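Putative isomerase YbhH (Escherichia coli, PDB 6OTV) probably acts as an isomerase of the PrpF family, although its substrate and precise reaction are not established. Local coordinates at residues A[15-21]-A[57-63]; A[32-36]-A[84-88]. All coordinates share one frame; numbering follows the deposited sequence.

Contact 1 of 2, residues A[15-21]-A[57-63]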
ATOM      1  N   ARG A  15      -6.337  25.758   7.866  1.00 28.58           N
ATOM      2  CA  ARG A  15      -7.786  25.780   7.720  1.00 31.48           C
ATOM      3  C   ARG A  15      -8.130  26.031   6.259  1.00 30.14           C
ATOM      4  O   ARG A  15      -7.419  26.756   5.558  1.00 27.18           O
ATOM      5  CB  ARG A  15      -8.409  26.861   8.608  1.00 29.99           C
ATOM      6  CG  ARG A  15      -9.917  26.790   8.748  1.00 27.64           C
ATOM      7  CD  ARG A  15     -10.412  28.018   9.487  1.00 28.66           C
ATOM      8  NE  ARG A  15     -10.383  29.196   8.625  1.00 41.37           N
ATOM      9  CZ  ARG A  15     -10.261  30.444   9.065  1.00 46.52           C
ATOM     10  NH1 ARG A  15     -10.137  30.688  10.364  1.00 34.24           N
ATOM     11  NH2 ARG A  15     -10.251  31.450   8.202  1.00 49.98           N
ATOM     12  N   GLY A  16      -9.224  25.431   5.803  1.00 27.78           N
ATOM     13  CA  GLY A  16      -9.653  25.666   4.438  1.00 26.61           C
ATOM     14  C   GLY A  16     -10.860  24.828   4.074  1.00 32.62           C
ATOM     15  O   GLY A  16     -11.493  24.202   4.929  1.00 26.59           O
ATOM     16  N   ALA A  17     -11.172  24.832   2.781  1.00 29.77           N
ATOM     17  CA  ALA A  17     -12.332  24.118   2.269  1.00 30.14           C
ATOM     18  C   ALA A  17     -11.991  22.667   1.977  1.00 26.38           C
ATOM     19  O   ALA A  17     -10.929  22.360   1.425  1.00 26.78           O
ATOM     20  CB  ALA A  17     -12.867  24.770   0.995  1.00 23.70           C
ATOM     21  N   PHE A  18     -12.908  21.781   2.348  1.00 28.22           N
ATOM     22  CA  PHE A  18     -12.853  20.372   1.991  1.00 27.74           C
ATOM     23  C   PHE A  18     -14.005  20.094   1.032  1.00 26.12           C
ATOM     24  O   PHE A  18     -15.173  20.322   1.371  1.00 25.99           O
ATOM     25  CB  PHE A  18     -12.922  19.490   3.239  1.00 27.52           C
ATOM     26  CG  PHE A  18     -11.624  19.432   4.008  1.00 29.98           C
ATOM     27  CD1 PHE A  18     -11.173  20.531   4.720  1.00 29.21           C
ATOM     28  CD2 PHE A  18     -10.853  18.278   4.010  1.00 30.99           C
ATOM     29  CE1 PHE A  18      -9.978  20.485   5.421  1.00 33.64           C
ATOM     30  CE2 PHE A  18      -9.658  18.222   4.710  1.00 31.34           C
ATOM     31  CZ  PHE A  18      -9.219  19.328   5.415  1.00 35.34           C
ATOM     32  N   LEU A  19     -13.669  19.628  -0.168  1.00 24.50           N
ATOM     33  CA  LEU A  19     -14.617  19.488  -1.260  1.00 25.10           C
ATOM     34  C   LEU A  19     -14.560  18.075  -1.818  1.00 31.35           C
ATOM     35  O   LEU A  19     -13.511  17.425  -1.800  1.00 27.45           O
ATOM     36  CB  LEU A  19     -14.318  20.490  -2.386  1.00 31.10           C
ATOM     37  CG  LEU A  19     -14.239  21.966  -1.987  1.00 38.44           C
ATOM     38  CD1 LEU A  19     -13.658  22.800  -3.118  1.00 35.38           C
ATOM     39  CD2 LEU A  19     -15.617  22.480  -1.592  1.00 37.72           C
ATOM     40  N   LEU A  20     -15.701  17.605  -2.311  1.00 32.39           N
ATOM     41  CA  LEU A  20     -15.762  16.363  -3.066  1.00 30.21           C
ATOM     42  C   LEU A  20     -15.475  16.653  -4.531  1.00 34.13           C
ATOM     43  O   LEU A  20     -16.003  17.612  -5.100  1.00 34.45           O
ATOM     44  CB  LEU A  20     -17.134  15.703  -2.926  1.00 27.38           C
ATOM     45  CG  LEU A  20     -17.510  15.167  -1.547  1.00 33.96           C
ATOM     46  CD1 LEU A  20     -18.979  14.777  -1.525  1.00 31.86           C
ATOM     47  CD2 LEU A  20     -16.637  13.977  -1.188  1.00 27.58           C
ATOM     48  N   ALA A  21     -14.636  15.814  -5.143  1.00 39.88           N
ATOM     49  CA  ALA A  21     -14.275  16.016  -6.542  1.00 38.08           C
ATOM     50  C   ALA A  21     -15.481  15.944  -7.470  1.00 36.11           C
ATOM     51  O   ALA A  21     -15.434  16.508  -8.569  1.00 43.97           O
ATOM     52  CB  ALA A  21     -13.218  14.993  -6.963  1.00 35.54           C
ATOM     53  N   THR A  57      -4.764  29.786   6.140  1.00 25.14           N
ATOM     54  CA  THR A  57      -6.220  29.723   6.145  1.00 27.55           C
ATOM     55  C   THR A  57      -6.796  29.936   4.748  1.00 30.99           C
ATOM     56  O   THR A  57      -7.918  30.423   4.597  1.00 25.75           O
ATOM     57  CB  THR A  57      -6.798  30.745   7.123  1.00 28.23           C
ATOM     58  OG1 THR A  57      -6.354  32.054   6.753  1.00 29.36           O
ATOM     59  CG2 THR A  57      -6.337  30.446   8.547  1.00 25.16           C
ATOM     60  N   SER A  58      -6.037  29.570   3.721  1.00 32.92           N
ATOM     61  CA  SER A  58      -6.451  29.736   2.333  1.00 29.14           C
ATOM     62  C   SER A  58      -6.072  28.492   1.537  1.00 29.76           C
ATOM     63  O   SER A  58      -5.442  28.562   0.481  1.00 29.39           O
ATOM     64  CB  SER A  58      -5.829  30.996   1.733  1.00 28.11           C
ATOM     65  OG  SER A  58      -6.322  31.236   0.426  1.00 34.13           O
ATOM     66  N   LYS A  59      -6.463  27.328   2.049  1.00 29.53           N
ATOM     67  CA  LYS A  59      -6.107  26.047   1.462  1.00 30.13           C
ATOM     68  C   LYS A  59      -7.364  25.284   1.062  1.00 31.43           C
ATOM     69  O   LYS A  59      -8.466  25.564   1.542  1.00 29.18           O
ATOM     70  CB  LYS A  59      -5.270  25.210   2.440  1.00 38.97           C
ATOM     71  CG  LYS A  59      -3.976  25.882   2.903  1.00 34.42           C
ATOM     72  CD  LYS A  59      -3.191  24.963   3.833  1.00 35.25           C
ATOM     73  CE  LYS A  59      -1.913  25.613   4.342  1.00 31.18           C
ATOM     74  NZ  LYS A  59      -0.932  25.826   3.248  1.00 39.90           N
ATOM     75  N   VAL A  60      -7.188  24.315   0.164  1.00 28.58           N
ATOM     76  CA  VAL A  60      -8.281  23.478  -0.320  1.00 27.28           C
ATOM     77  C   VAL A  60      -7.818  22.026  -0.332  1.00 27.67           C
ATOM     78  O   VAL A  60      -6.680  21.729  -0.710  1.00 26.62           O
ATOM     79  CB  VAL A  60      -8.755  23.905  -1.730  1.00 24.78           C
ATOM     80  CG1 VAL A  60      -9.865  22.990  -2.222  1.00 24.89           C
ATOM     81  CG2 VAL A  60      -9.222  25.356  -1.732  1.00 28.82           C
ATOM     82  N   ALA A  61      -8.706  21.124   0.083  1.00 27.73           N
ATOM     83  CA  ALA A  61      -8.507  19.686  -0.045  1.00 24.33           C
ATOM     84  C   ALA A  61      -9.649  19.118  -0.874  1.00 27.20           C
ATOM     85  O   ALA A  61     -10.821  19.276  -0.511  1.00 29.36           O
ATOM     86  CB  ALA A  61      -8.449  19.008   1.325  1.00 24.02           C
ATOM     87  N   ILE A  62      -9.314  18.465  -1.982  1.00 31.28           N
ATOM     88  CA  ILE A  62     -10.300  17.866  -2.875  1.00 28.82           C
ATOM     89  C   ILE A  62     -10.239  16.356  -2.677  1.00 36.10           C
ATOM     90  O   ILE A  62      -9.225  15.717  -2.986  1.00 33.99           O
ATOM     91  CB  ILE A  62     -10.056  18.257  -4.338  1.00 30.13           C
ATOM     92  CG1 ILE A  62     -10.078  19.784  -4.482  1.00 26.18           C
ATOM     93  CG2 ILE A  62     -11.094  17.603  -5.242  1.00 26.97           C
ATOM     94  CD1 ILE A  62      -9.607  20.287  -5.841  1.00 28.69           C
ATOM     95  N   ILE A  63     -11.326  15.782  -2.161  1.00 33.96           N
ATOM     96  CA  ILE A  63     -11.359  14.396  -1.704  1.00 33.28           C
ATOM     97  C   ILE A  63     -12.275  13.588  -2.614  1.00 37.85           C
ATOM     98  O   ILE A  63     -13.331  14.072  -3.042  1.00 33.54           O
ATOM     99  CB  ILE A  63     -11.831  14.301  -0.239  1.00 29.34           C
ATOM    100  CG1 ILE A  63     -11.151  15.367   0.629  1.00 28.44           C
ATOM    101  CG2 ILE A  63     -11.585  12.908   0.310  1.00 28.19           C
ATOM    102  CD1 ILE A  63      -9.646  15.289   0.644  1.00 32.56           C
TER
HETATM  103  O   HOH W   1     -10.548  29.454   5.751  1.00 39.83           O
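Arg-15 lays its guanidinium over the side chain of Thr-57: CG2 of Thr-57 sits beneath the centre of the flat group, and Arg-15 NH2 comes 3.7 Å from Thr-57 CB. The chain reaches there because CG lies opposite the backbone N (chi1 -168°) and the tail then bends at chi3. One water, in the guanidinium plane, accepts from Arg-15 NE at 2.9 Å and donates to Thr-57 O, tying the two residues together a second time. From Gly-16 the segments run as parallel strands, and the CA of Gly-16 rests 3.1 Å from Lys-59 O. That same carbonyl accepts the N-H of Ala-17, in the most bent of the ladder's bonds (141° at the hydrogen). Ala-17 O then takes the N-H of Ala-61. Phe-18 receives Ala-61 CB over one ring face, offset toward the rim and 3.9 Å from the centroid, a CH-pi contact. Leu-19 bonds through both its backbone N-H, to Ala-61 O, and its carbonyl, which accepts from Ile-63 N at 2.8 Å, nearly linear. This alternation, with Ala-17 and Leu-19 each bonding through N-H and C=O, is the regular parallel ladder. Leu-19 CD1 meets Val-60 CG1 at 3.9 Å. Ala-21 closes the ladder with its N-H on Ile-63 O, while its CB touches Ile-62 CG2. In this PrpF-family fold (DAP epimerase clan), helix 28-39 packs the Ala-17, Leu-19 and Val-60 face, helix 94-106 the Phe-18, Lys-59 and Ile-63 face; strands 3-11 and 73-80 flank the pair.

Contact 2 of 2, residues A[32-36]-A[84-88]; sequences DKILM and EQRVD
Val-87 and Met-36 make the main apolar contact, with the Met-36 methyl CE 3.6 Å from Val-87 CG2 and its CG against the same methyl. Met-36 leaves the helix with CG opposite its carbonyl carbon and continues extended (chi2 174°), which carries the thioether to the loop. The other branch of the valine, CG1, faces Leu-35 more loosely, 4.4 Å from CD1. The methionine also crosses the glutamine side chain of Gln-85 at about a right angle, with Met-36 SD 3.7 Å from Gln-85 CB.

Against the backbone, Met-36 CE lies 3.6 Å from both Gln-85 O and Arg-86 CA, and Met-36 SD is 3.6 Å from Gln-85 C. The chain bends at Gln-85 in an inverse gamma turn, and the methionine end packs against this bend.

Asp-32, one helical turn before Met-36, adds a mixed polar and apolar contact: its carboxylate lies across the branched carbon of Val-87, with Asp-32 OD1 3.8 Å from Val-87 CG1. No hydrogen bond spans the two segments, so they meet by packing alone.

In the fold, this surface contact sets helix 28-39 against the short strand 87-88 and the loop leading into it. That strand pairs antiparallel with strand 73-80, whose Ala-78 is touched by both Leu-35 and Val-87.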
ATOM      1  N   ASP A  32      -9.889  25.843 -11.061  1.00 41.79           N
ATOM      2  CA  ASP A  32      -9.098  26.805 -10.300  1.00 40.76           C
ATOM      3  C   ASP A  32      -9.863  28.102 -10.074  1.00 34.83           C
ATOM      4  O   ASP A  32      -9.757  28.711  -9.003  1.00 32.94           O
ATOM      5  CB  ASP A  32      -7.775  27.078 -11.016  1.00 45.73           C
ATOM      6  CG  ASP A  32      -6.791  25.935 -10.872  1.00 50.66           C
ATOM      7  OD1 ASP A  32      -7.116  24.953 -10.170  1.00 53.68           O
ATOM      8  OD2 ASP A  32      -5.693  26.019 -11.461  1.00 54.84           O
ATOM      9  N   LYS A  33     -10.635  28.548 -11.070  1.00 32.59           N
ATOM     10  CA  LYS A  33     -11.456  29.740 -10.879  1.00 40.38           C
ATOM     11  C   LYS A  33     -12.450  29.546  -9.740  1.00 37.77           C
ATOM     12  O   LYS A  33     -12.687  30.462  -8.945  1.00 37.69           O
ATOM     13  CB  LYS A  33     -12.187  30.096 -12.173  1.00 48.48           C
ATOM     14  CG  LYS A  33     -11.340  30.837 -13.194  1.00 59.20           C
ATOM     15  CD  LYS A  33     -12.199  31.358 -14.338  1.00 69.88           C
ATOM     16  CE  LYS A  33     -11.402  32.251 -15.279  1.00 78.83           C
ATOM     17  NZ  LYS A  33     -10.280  31.521 -15.931  1.00 83.85           N
ATOM     18  N   ILE A  34     -13.036  28.352  -9.640  1.00 33.14           N
ATOM     19  CA  ILE A  34     -13.973  28.077  -8.558  1.00 32.69           C
ATOM     20  C   ILE A  34     -13.260  28.110  -7.213  1.00 36.09           C
ATOM     21  O   ILE A  34     -13.772  28.674  -6.239  1.00 32.02           O
ATOM     22  CB  ILE A  34     -14.678  26.732  -8.805  1.00 36.74           C
ATOM     23  CG1 ILE A  34     -15.596  26.847 -10.024  1.00 36.25           C
ATOM     24  CG2 ILE A  34     -15.451  26.286  -7.571  1.00 31.74           C
ATOM     25  CD1 ILE A  34     -16.201  25.543 -10.460  1.00 30.93           C
ATOM     26  N   LEU A  35     -12.061  27.524  -7.141  1.00 27.74           N
ATOM     27  CA  LEU A  35     -11.319  27.515  -5.885  1.00 31.22           C
ATOM     28  C   LEU A  35     -10.978  28.930  -5.436  1.00 32.12           C
ATOM     29  O   LEU A  35     -11.055  29.245  -4.242  1.00 31.58           O
ATOM     30  CB  LEU A  35     -10.049  26.675  -6.029  1.00 33.60           C
ATOM     31  CG  LEU A  35     -10.246  25.202  -6.397  1.00 35.02           C
ATOM     32  CD1 LEU A  35      -8.927  24.443  -6.313  1.00 28.92           C
ATOM     33  CD2 LEU A  35     -11.295  24.562  -5.502  1.00 30.01           C
ATOM     34  N   MET A  36     -10.596  29.798  -6.378  1.00 31.13           N
ATOM     35  CA  MET A  36     -10.328  31.189  -6.032  1.00 35.40           C
ATOM     36  C   MET A  36     -11.585  31.875  -5.515  1.00 34.03           C
ATOM     37  O   MET A  36     -11.533  32.629  -4.536  1.00 31.68           O
ATOM     38  CB  MET A  36      -9.771  31.941  -7.242  1.00 31.04           C
ATOM     39  CG  MET A  36      -8.460  31.394  -7.784  1.00 38.91           C
ATOM     40  SD  MET A  36      -7.976  32.227  -9.313  1.00 51.57           S
ATOM     41  CE  MET A  36      -6.738  31.103  -9.951  1.00 60.03           C
ATOM     42  N   GLU A  84      -2.993  37.513  -4.930  1.00 43.29           N
ATOM     43  CA  GLU A  84      -3.300  37.479  -6.354  1.00 46.69           C
ATOM     44  C   GLU A  84      -4.089  36.216  -6.667  1.00 43.64           C
ATOM     45  O   GLU A  84      -4.029  35.221  -5.940  1.00 37.00           O
ATOM     46  CB  GLU A  84      -2.036  37.551  -7.218  1.00 51.60           C
ATOM     47  CG  GLU A  84      -0.996  36.493  -6.912  1.00 63.89           C
ATOM     48  CD  GLU A  84       0.260  36.675  -7.737  1.00 77.55           C
ATOM     49  OE1 GLU A  84       0.701  35.701  -8.383  1.00 80.54           O
ATOM     50  OE2 GLU A  84       0.800  37.802  -7.749  1.00 85.91           O
ATOM     51  N   GLN A  85      -4.839  36.274  -7.767  1.00 40.96           N
ATOM     52  CA  GLN A  85      -5.727  35.185  -8.171  1.00 39.29           C
ATOM     53  C   GLN A  85      -4.894  34.096  -8.835  1.00 40.69           C
ATOM     54  O   GLN A  85      -4.716  34.066 -10.053  1.00 46.03           O
ATOM     55  CB  GLN A  85      -6.824  35.704  -9.093  1.00 38.18           C
ATOM     56  CG  GLN A  85      -7.774  36.691  -8.416  1.00 37.03           C
ATOM     57  CD  GLN A  85      -8.903  37.139  -9.324  1.00 41.29           C
ATOM     58  OE1 GLN A  85      -8.677  37.801 -10.336  1.00 47.99           O
ATOM     59  NE2 GLN A  85     -10.128  36.775  -8.967  1.00 45.61           N
ATOM     60  N   ARG A  86      -4.381  33.183  -8.013  1.00 39.77           N
ATOM     61  CA  ARG A  86      -3.555  32.087  -8.491  1.00 40.35           C
ATOM     62  C   ARG A  86      -3.815  30.868  -7.619  1.00 36.69           C
ATOM     63  O   ARG A  86      -4.178  30.994  -6.445  1.00 34.78           O
ATOM     64  CB  ARG A  86      -2.063  32.457  -8.474  1.00 38.80           C
ATOM     65  CG  ARG A  86      -1.184  31.551  -9.327  1.00 45.80           C
ATOM     66  CD  ARG A  86       0.271  32.018  -9.366  1.00 46.54           C
ATOM     67  NE  ARG A  86       1.038  31.575  -8.204  1.00 53.94           N
ATOM     68  CZ  ARG A  86       1.443  32.376  -7.224  1.00 52.96           C
ATOM     69  NH1 ARG A  86       1.159  33.670  -7.266  1.00 51.42           N
ATOM     70  NH2 ARG A  86       2.136  31.886  -6.204  1.00 48.81           N
ATOM     71  N   VAL A  87      -3.638  29.687  -8.203  1.00 39.98           N
ATOM     72  CA  VAL A  87      -3.753  28.422  -7.487  1.00 40.60           C
ATOM     73  C   VAL A  87      -2.459  27.645  -7.685  1.00 39.42           C
ATOM     74  O   VAL A  87      -1.951  27.552  -8.807  1.00 41.91           O
ATOM     75  CB  VAL A  87      -4.966  27.601  -7.965  1.00 38.04           C
ATOM     76  CG1 VAL A  87      -4.984  26.236  -7.288  1.00 39.87           C
ATOM     77  CG2 VAL A  87      -6.259  28.350  -7.678  1.00 34.82           C
ATOM     78  N   ASP A  88      -1.931  27.094  -6.595  1.00 36.92           N
ATOM     79  CA  ASP A  88      -0.718  26.286  -6.616  1.00 36.95           C
ATOM     80  C   ASP A  88      -1.035  24.907  -6.056  1.00 38.88           C
ATOM     81  O   ASP A  88      -1.551  24.790  -4.939  1.00 43.48           O
ATOM     82  CB  ASP A  88       0.396  26.952  -5.803  1.00 41.24           C
ATOM     83  CG  ASP A  88       1.710  26.188  -5.862  1.00 54.62           C
ATOM     84  OD1 ASP A  88       1.830  25.232  -6.660  1.00 56.46           O
ATOM     85  OD2 ASP A  88       2.630  26.550  -5.100  1.00 63.81           O
TER

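In the fold
The centres of contacts 1 and 2 lie about 12 Å apart, on the same side of the chain's centre. Their segments alternate along the sequence: 15-21, 32-36, 57-63, then 84-88. Helix 28-39 lies between the parallel strands 14-20 and 59-65 in the chain, and Leu-35 joins the two contacts directly, its CD2 packing 3.8 Å from Leu-19 CD1 and 3.9 Å from Val-60 CG1. Contact 1 thus pairs the two strands in the interior, while contact 2 carries the helix outward to strand 87-88, with strand 73-80 pairing with both 59-65 and 87-88. Together they place one helix against strands 14-20, 59-65 and 87-88 in this part of the PrpF-family fold.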